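Local coordinates for tryptophane-5-halogenase (Microbispora sp. ATCC PTA-5024, PDB 5UAO), which probably uses reduced flavin to chlorinate a tryptophan of the lanthipeptide NAI-107 at carbon 5 of its indole during biosynthesis, at residues A276-P288 and H294-P306. Numbering follows the deposited sequence.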
ATOM      1  N   ALA A 276      -7.724 -19.987  20.948  1.00 23.67           N
ATOM      2  CA  ALA A 276      -7.026 -20.883  20.028  1.00 24.28           C
ATOM      3  C   ALA A 276      -6.051 -21.685  20.855  1.00 24.76           C
ATOM      4  O   ALA A 276      -5.102 -21.116  21.434  1.00 21.80           O
ATOM      5  CB  ALA A 276      -6.270 -20.079  18.998  1.00 22.33           C
ATOM      6  N   THR A 277      -6.308 -22.999  20.919  1.00 24.55           N
ATOM      7  CA  THR A 277      -5.575 -23.901  21.811  1.00 22.62           C
ATOM      8  C   THR A 277      -4.768 -24.897  20.987  1.00 21.92           C
ATOM      9  O   THR A 277      -5.347 -25.626  20.165  1.00 25.10           O
ATOM     10  CB  THR A 277      -6.616 -24.658  22.696  1.00 24.37           C
ATOM     11  OG1 THR A 277      -7.346 -23.722  23.521  1.00 24.75           O
ATOM     12  CG2 THR A 277      -6.020 -25.632  23.593  1.00 23.84           C
ATOM     13  N   THR A 278      -3.496 -25.022  21.280  1.00 21.93           N
ATOM     14  CA  THR A 278      -2.639 -25.958  20.539  1.00 22.13           C
ATOM     15  C   THR A 278      -3.058 -27.396  20.934  1.00 25.03           C
ATOM     16  O   THR A 278      -3.307 -27.650  22.108  1.00 22.93           O
ATOM     17  CB  THR A 278      -1.199 -25.737  20.884  1.00 20.85           C
ATOM     18  OG1 THR A 278      -0.775 -24.417  20.526  1.00 22.94           O
ATOM     19  CG2 THR A 278      -0.248 -26.689  20.097  1.00 22.82           C
ATOM     20  N   MET A 279      -3.128 -28.294  19.938  1.00 22.90           N
ATOM     21  CA  MET A 279      -3.572 -29.649  20.076  1.00 23.17           C
ATOM     22  C   MET A 279      -2.465 -30.517  19.428  1.00 22.88           C
ATOM     23  O   MET A 279      -1.481 -29.988  18.897  1.00 23.98           O
ATOM     24  CB  MET A 279      -4.906 -29.875  19.345  1.00 22.70           C
ATOM     25  CG  MET A 279      -6.108 -29.021  19.833  1.00 23.13           C
ATOM     26  SD  MET A 279      -6.614 -29.547  21.485  1.00 26.33           S
ATOM     27  CE  MET A 279      -7.694 -30.886  21.043  1.00 24.96           C
ATOM     28  N   ASN A 280      -2.588 -31.822  19.549  1.00 22.96           N
ATOM     29  CA  ASN A 280      -1.467 -32.696  19.131  1.00 26.33           C
ATOM     30  C   ASN A 280      -1.205 -32.669  17.630  1.00 24.82           C
ATOM     31  O   ASN A 280      -0.065 -32.825  17.183  1.00 28.34           O
ATOM     32  CB  ASN A 280      -1.715 -34.138  19.595  1.00 25.74           C
ATOM     33  CG  ASN A 280      -1.633 -34.296  21.130  1.00 26.16           C
ATOM     34  OD1 ASN A 280      -0.979 -33.527  21.792  1.00 27.48           O
ATOM     35  ND2 ASN A 280      -2.283 -35.337  21.666  1.00 25.80           N
ATOM     36  N   ALA A 281      -2.270 -32.508  16.863  1.00 26.08           N
ATOM     37  CA  ALA A 281      -2.175 -32.515  15.393  1.00 24.72           C
ATOM     38  C   ALA A 281      -2.883 -31.308  14.771  1.00 25.51           C
ATOM     39  O   ALA A 281      -3.439 -31.416  13.654  1.00 24.52           O
ATOM     40  CB  ALA A 281      -2.805 -33.792  14.909  1.00 27.27           C
ATOM     41  N   GLY A 282      -2.803 -30.133  15.424  1.00 22.93           N
ATOM     42  CA  GLY A 282      -3.508 -28.934  14.961  1.00 23.11           C
ATOM     43  C   GLY A 282      -3.888 -28.076  16.142  1.00 22.99           C
ATOM     44  O   GLY A 282      -3.070 -27.912  17.063  1.00 25.18           O
ATOM     45  N   TRP A 283      -5.114 -27.552  16.133  1.00 22.78           N
ATOM     46  CA  TRP A 283      -5.498 -26.635  17.207  1.00 21.66           C
ATOM     47  C   TRP A 283      -7.010 -26.600  17.301  1.00 21.84           C
ATOM     48  O   TRP A 283      -7.716 -26.957  16.340  1.00 21.42           O
ATOM     49  CB  TRP A 283      -4.907 -25.204  16.917  1.00 22.46           C
ATOM     50  CG  TRP A 283      -5.506 -24.545  15.669  1.00 22.34           C
ATOM     51  CD1 TRP A 283      -5.160 -24.781  14.379  1.00 23.81           C
ATOM     52  CD2 TRP A 283      -6.637 -23.653  15.608  1.00 22.23           C
ATOM     53  NE1 TRP A 283      -5.972 -24.070  13.519  1.00 25.21           N
ATOM     54  CE2 TRP A 283      -6.872 -23.357  14.254  1.00 22.43           C
ATOM     55  CE3 TRP A 283      -7.413 -22.986  16.597  1.00 24.44           C
ATOM     56  CZ2 TRP A 283      -7.884 -22.485  13.839  1.00 25.52           C
ATOM     57  CZ3 TRP A 283      -8.397 -22.112  16.188  1.00 23.22           C
ATOM     58  CH2 TRP A 283      -8.622 -21.855  14.820  1.00 22.00           C
ATOM     59  N   CYS A 284      -7.526 -26.045  18.413  1.00 21.26           N
ATOM     60  CA  CYS A 284      -8.936 -26.071  18.659  1.00 20.55           C
ATOM     61  C   CYS A 284      -9.446 -24.672  19.009  1.00 21.30           C
ATOM     62  O   CYS A 284      -8.849 -23.993  19.812  1.00 24.25           O
ATOM     63  CB  CYS A 284      -9.279 -27.090  19.787  1.00 21.22           C
ATOM     64  SG  CYS A 284     -11.048 -27.368  20.026  1.00 26.27           S
ATOM     65  N   TRP A 285     -10.505 -24.240  18.362  1.00 22.29           N
ATOM     66  CA  TRP A 285     -11.152 -22.937  18.697  1.00 23.02           C
ATOM     67  C   TRP A 285     -12.173 -23.133  19.760  1.00 25.14           C
ATOM     68  O   TRP A 285     -12.789 -24.212  19.839  1.00 24.52           O
ATOM     69  CB  TRP A 285     -11.794 -22.279  17.478  1.00 22.67           C
ATOM     70  CG  TRP A 285     -13.119 -22.819  16.971  1.00 20.68           C
ATOM     71  CD1 TRP A 285     -14.356 -22.652  17.530  1.00 24.35           C
ATOM     72  CD2 TRP A 285     -13.337 -23.522  15.754  1.00 21.53           C
ATOM     73  NE1 TRP A 285     -15.323 -23.245  16.740  1.00 24.59           N
ATOM     74  CE2 TRP A 285     -14.711 -23.738  15.618  1.00 23.05           C
ATOM     75  CE3 TRP A 285     -12.501 -23.984  14.771  1.00 21.74           C
ATOM     76  CZ2 TRP A 285     -15.263 -24.413  14.523  1.00 23.32           C
ATOM     77  CZ3 TRP A 285     -13.060 -24.635  13.655  1.00 22.09           C
ATOM     78  CH2 TRP A 285     -14.384 -24.887  13.572  1.00 23.37           C
ATOM     79  N   THR A 286     -12.403 -22.051  20.510  1.00 24.44           N
ATOM     80  CA  THR A 286     -13.506 -21.935  21.443  1.00 24.42           C
ATOM     81  C   THR A 286     -14.153 -20.577  21.209  1.00 23.57           C
ATOM     82  O   THR A 286     -13.516 -19.527  21.456  1.00 23.24           O
ATOM     83  CB  THR A 286     -13.051 -22.013  22.918  1.00 25.93           C
ATOM     84  OG1 THR A 286     -12.402 -23.258  23.203  1.00 27.55           O
ATOM     85  CG2 THR A 286     -14.275 -21.933  23.849  1.00 26.26           C
ATOM     86  N   ILE A 287     -15.391 -20.605  20.709  1.00 23.79           N
ATOM     87  CA  ILE A 287     -16.158 -19.421  20.327  1.00 24.83           C
ATOM     88  C   ILE A 287     -17.427 -19.404  21.213  1.00 23.57           C
ATOM     89  O   ILE A 287     -18.342 -20.218  20.984  1.00 25.58           O
ATOM     90  CB  ILE A 287     -16.502 -19.454  18.802  1.00 24.88           C
ATOM     91  CG1 ILE A 287     -15.227 -19.254  17.981  1.00 25.55           C
ATOM     92  CG2 ILE A 287     -17.555 -18.417  18.469  1.00 25.54           C
ATOM     93  CD1 ILE A 287     -15.384 -19.533  16.507  1.00 26.26           C
ATOM     94  N   PRO A 288     -17.501 -18.487  22.196  1.00 26.15           N
ATOM     95  CA  PRO A 288     -18.699 -18.387  23.064  1.00 27.72           C
ATOM     96  C   PRO A 288     -19.946 -17.927  22.325  1.00 27.58           C
ATOM     97  O   PRO A 288     -19.873 -16.968  21.545  1.00 29.35           O
ATOM     98  CB  PRO A 288     -18.274 -17.324  24.069  1.00 27.87           C
ATOM     99  CG  PRO A 288     -16.824 -17.565  24.209  1.00 28.25           C
ATOM    100  CD  PRO A 288     -16.371 -17.764  22.797  1.00 26.49           C
ATOM    101  N   HIS A 294     -18.878 -23.000  21.488  1.00 25.35           N
ATOM    102  CA  HIS A 294     -18.758 -23.736  20.237  1.00 24.47           C
ATOM    103  C   HIS A 294     -17.258 -24.010  19.969  1.00 26.66           C
ATOM    104  O   HIS A 294     -16.416 -23.113  19.960  1.00 24.47           O
ATOM    105  CB  HIS A 294     -19.360 -22.990  19.109  1.00 26.40           C
ATOM    106  CG  HIS A 294     -20.838 -22.889  19.175  1.00 26.21           C
ATOM    107  ND1 HIS A 294     -21.584 -22.433  18.114  1.00 27.42           N
ATOM    108  CD2 HIS A 294     -21.724 -23.216  20.144  1.00 25.34           C
ATOM    109  CE1 HIS A 294     -22.875 -22.537  18.400  1.00 25.83           C
ATOM    110  NE2 HIS A 294     -22.973 -22.906  19.662  1.00 27.28           N
ATOM    111  N   LEU A 295     -16.938 -25.273  19.774  1.00 23.23           N
ATOM    112  CA  LEU A 295     -15.558 -25.681  19.629  1.00 22.81           C
ATOM    113  C   LEU A 295     -15.316 -26.342  18.266  1.00 22.91           C
ATOM    114  O   LEU A 295     -16.209 -26.954  17.681  1.00 19.73           O
ATOM    115  CB  LEU A 295     -15.199 -26.651  20.766  1.00 25.64           C
ATOM    116  CG  LEU A 295     -14.739 -26.003  22.048  1.00 27.59           C
ATOM    117  CD1 LEU A 295     -15.838 -25.308  22.789  1.00 31.63           C
ATOM    118  CD2 LEU A 295     -14.210 -27.094  22.954  1.00 28.65           C
ATOM    119  N   GLY A 296     -14.058 -26.283  17.818  1.00 22.36           N
ATOM    120  CA  GLY A 296     -13.637 -27.032  16.648  1.00 23.48           C
ATOM    121  C   GLY A 296     -12.154 -27.346  16.641  1.00 23.27           C
ATOM    122  O   GLY A 296     -11.309 -26.450  16.720  1.00 21.95           O
ATOM    123  N   TYR A 297     -11.858 -28.628  16.564  1.00 23.45           N
ATOM    124  CA  TYR A 297     -10.484 -29.109  16.435  1.00 23.50           C
ATOM    125  C   TYR A 297     -10.148 -29.243  14.959  1.00 22.68           C
ATOM    126  O   TYR A 297     -10.629 -30.118  14.238  1.00 23.15           O
ATOM    127  CB  TYR A 297     -10.356 -30.443  17.147  1.00 23.15           C
ATOM    128  CG  TYR A 297      -9.031 -31.092  17.137  1.00 21.32           C
ATOM    129  CD1 TYR A 297      -7.889 -30.453  16.649  1.00 22.81           C
ATOM    130  CD2 TYR A 297      -8.867 -32.346  17.752  1.00 21.49           C
ATOM    131  CE1 TYR A 297      -6.657 -31.083  16.685  1.00 22.12           C
ATOM    132  CE2 TYR A 297      -7.637 -32.942  17.811  1.00 22.09           C
ATOM    133  CZ  TYR A 297      -6.542 -32.299  17.324  1.00 23.67           C
ATOM    134  OH  TYR A 297      -5.306 -32.916  17.386  1.00 25.07           O
ATOM    135  N   VAL A 298      -9.375 -28.267  14.531  1.00 22.47           N
ATOM    136  CA  VAL A 298      -8.806 -28.200  13.207  1.00 23.31           C
ATOM    137  C   VAL A 298      -7.520 -29.033  13.205  1.00 20.97           C
ATOM    138  O   VAL A 298      -6.588 -28.780  13.971  1.00 21.49           O
ATOM    139  CB  VAL A 298      -8.471 -26.696  12.865  1.00 24.70           C
ATOM    140  CG1 VAL A 298      -7.634 -26.573  11.594  1.00 27.39           C
ATOM    141  CG2 VAL A 298      -9.754 -25.882  12.676  1.00 26.35           C
ATOM    142  N   PHE A 299      -7.455 -29.985  12.328  1.00 22.73           N
ATOM    143  CA  PHE A 299      -6.320 -30.960  12.339  1.00 22.21           C
ATOM    144  C   PHE A 299      -5.871 -31.307  10.920  1.00 23.68           C
ATOM    145  O   PHE A 299      -6.636 -31.108   9.967  1.00 23.25           O
ATOM    146  CB  PHE A 299      -6.700 -32.264  13.120  1.00 23.61           C
ATOM    147  CG  PHE A 299      -7.866 -33.026  12.583  1.00 24.60           C
ATOM    148  CD1 PHE A 299      -9.170 -32.664  12.912  1.00 24.42           C
ATOM    149  CD2 PHE A 299      -7.696 -34.164  11.839  1.00 25.05           C
ATOM    150  CE1 PHE A 299     -10.244 -33.409  12.443  1.00 26.89           C
ATOM    151  CE2 PHE A 299      -8.762 -34.887  11.322  1.00 25.27           C
ATOM    152  CZ  PHE A 299     -10.050 -34.527  11.639  1.00 28.30           C
ATOM    153  N   SER A 300      -4.656 -31.882  10.807  1.00 26.12           N
ATOM    154  CA  SER A 300      -4.194 -32.583   9.592  1.00 28.63           C
ATOM    155  C   SER A 300      -4.632 -34.015   9.586  1.00 26.85           C
ATOM    156  O   SER A 300      -4.194 -34.828  10.446  1.00 26.28           O
ATOM    157  CB  SER A 300      -2.678 -32.616   9.535  1.00 33.09           C
ATOM    158  OG  SER A 300      -2.342 -33.530   8.477  1.00 34.43           O
ATOM    159  N   SER A 301      -5.485 -34.374   8.635  1.00 28.23           N
ATOM    160  CA  SER A 301      -5.980 -35.750   8.557  1.00 32.19           C
ATOM    161  C   SER A 301      -4.802 -36.738   8.235  1.00 33.06           C
ATOM    162  O   SER A 301      -4.859 -37.927   8.554  1.00 35.96           O
ATOM    163  CB  SER A 301      -7.116 -35.882   7.542  1.00 35.89           C
ATOM    164  OG  SER A 301      -6.608 -35.647   6.259  1.00 40.90           O
ATOM    165  N   ALA A 302      -3.708 -36.208   7.698  1.00 29.38           N
ATOM    166  CA  ALA A 302      -2.526 -37.042   7.471  1.00 33.17           C
ATOM    167  C   ALA A 302      -1.894 -37.445   8.798  1.00 36.51           C
ATOM    168  O   ALA A 302      -1.193 -38.473   8.880  1.00 37.12           O
ATOM    169  CB  ALA A 302      -1.541 -36.290   6.594  1.00 34.58           C
ATOM    170  N   ALA A 303      -2.167 -36.663   9.848  1.00 32.01           N
ATOM    171  CA  ALA A 303      -1.477 -36.845  11.146  1.00 33.71           C
ATOM    172  C   ALA A 303      -2.320 -37.583  12.159  1.00 36.82           C
ATOM    173  O   ALA A 303      -1.766 -38.160  13.047  1.00 36.56           O
ATOM    174  CB  ALA A 303      -1.027 -35.507  11.731  1.00 36.14           C
ATOM    175  N   ILE A 304      -3.646 -37.595  12.015  1.00 32.84           N
ATOM    176  CA  ILE A 304      -4.521 -38.188  12.999  1.00 32.69           C
ATOM    177  C   ILE A 304      -5.836 -38.561  12.323  1.00 31.62           C
ATOM    178  O   ILE A 304      -6.336 -37.826  11.507  1.00 31.79           O
ATOM    179  CB  ILE A 304      -4.777 -37.197  14.206  1.00 32.92           C
ATOM    180  CG1 ILE A 304      -5.592 -37.852  15.328  1.00 35.70           C
ATOM    181  CG2 ILE A 304      -5.511 -35.940  13.784  1.00 30.30           C
ATOM    182  CD1 ILE A 304      -5.475 -37.142  16.685  1.00 36.71           C
ATOM    183  N   ASP A 305      -6.389 -39.718  12.660  1.00 29.53           N
ATOM    184  CA  ASP A 305      -7.694 -40.132  12.151  1.00 34.96           C
ATOM    185  C   ASP A 305      -8.784 -39.255  12.826  1.00 34.70           C
ATOM    186  O   ASP A 305      -8.631 -38.906  14.009  1.00 33.71           O
ATOM    187  CB  ASP A 305      -7.881 -41.639  12.488  1.00 39.88           C
ATOM    188  CG  ASP A 305      -9.296 -42.170  12.158  1.00 51.61           C
ATOM    189  OD1 ASP A 305     -10.232 -42.094  13.028  1.00 55.48           O
ATOM    190  OD2 ASP A 305      -9.471 -42.679  11.031  1.00 59.15           O
ATOM    191  N   PRO A 306      -9.899 -38.957  12.126  1.00 32.72           N
ATOM    192  CA  PRO A 306     -10.932 -38.133  12.712  1.00 32.37           C
ATOM    193  C   PRO A 306     -11.516 -38.608  14.051  1.00 34.64           C
ATOM    194  O   PRO A 306     -11.814 -37.770  14.911  1.00 33.82           O
ATOM    195  CB  PRO A 306     -12.029 -38.112  11.633  1.00 30.08           C
ATOM    196  CG  PRO A 306     -11.333 -38.318  10.383  1.00 32.06           C
ATOM    197  CD  PRO A 306     -10.188 -39.218  10.703  1.00 32.84           C
TER
HETATM  198  O   HOH W   1     -18.118 -25.159  16.507  1.00 47.64           O
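Tyr297 reaches across to the turn between Met279 and Gly282, and its hydroxyl accepts the backbone N-H of Ala281, with N to OH 3.1 Å and a somewhat bent angle of 148°. A chi1 of -180° puts the ring anti to its own backbone N and carries it out over the neighbouring strand. Met279 folds over one face: its chain bends at chi2 and chi3, bringing CE to 3.9 Å from the ring centroid in a CH-pi contact, while SD stands farther off above the same ring as a Met-aromatic partner. Glu312 of helix 306-316 also hydrogen-bonds the Tyr297 hydroxyl, which therefore has partners in both the turn and the helix. The methyl of Ala281 packs on Ile304, CB to CG2 3.6 Å, and the carbonyl O of Ala281 takes the N-H of Ser300. From this end an antiparallel beta hairpin runs back along strands 282-288 and 293-299, part of the mixed sheet of the tryptophan halogenase fold, its backbones paired from Trp283 with Val298 to Ile287 with His294. On the face carrying Trp283 and Trp285, Val298 serves both indoles. Its CB sits over the five-membered ring of Trp283, whose NE1 is hydrogen-bonded to Glu352, and its CG2 meets the edge of Trp285 at CZ3, 3.7 Å away. In Trp285, CG sits between the backbone N and the carbonyl carbon (chi1 76°), which lays the indole over Gly296, whose CA is 3.5 Å from the six-membered ring centroid and almost on its normal. A side chain at Gly296 would run into CH2 of that ring. Replacing Trp285 with an alanine would probably uncover Gly296 and deprive Val298 CG2 of its aromatic neighbour, opening a gap beside the bound FAD, which the indole touches.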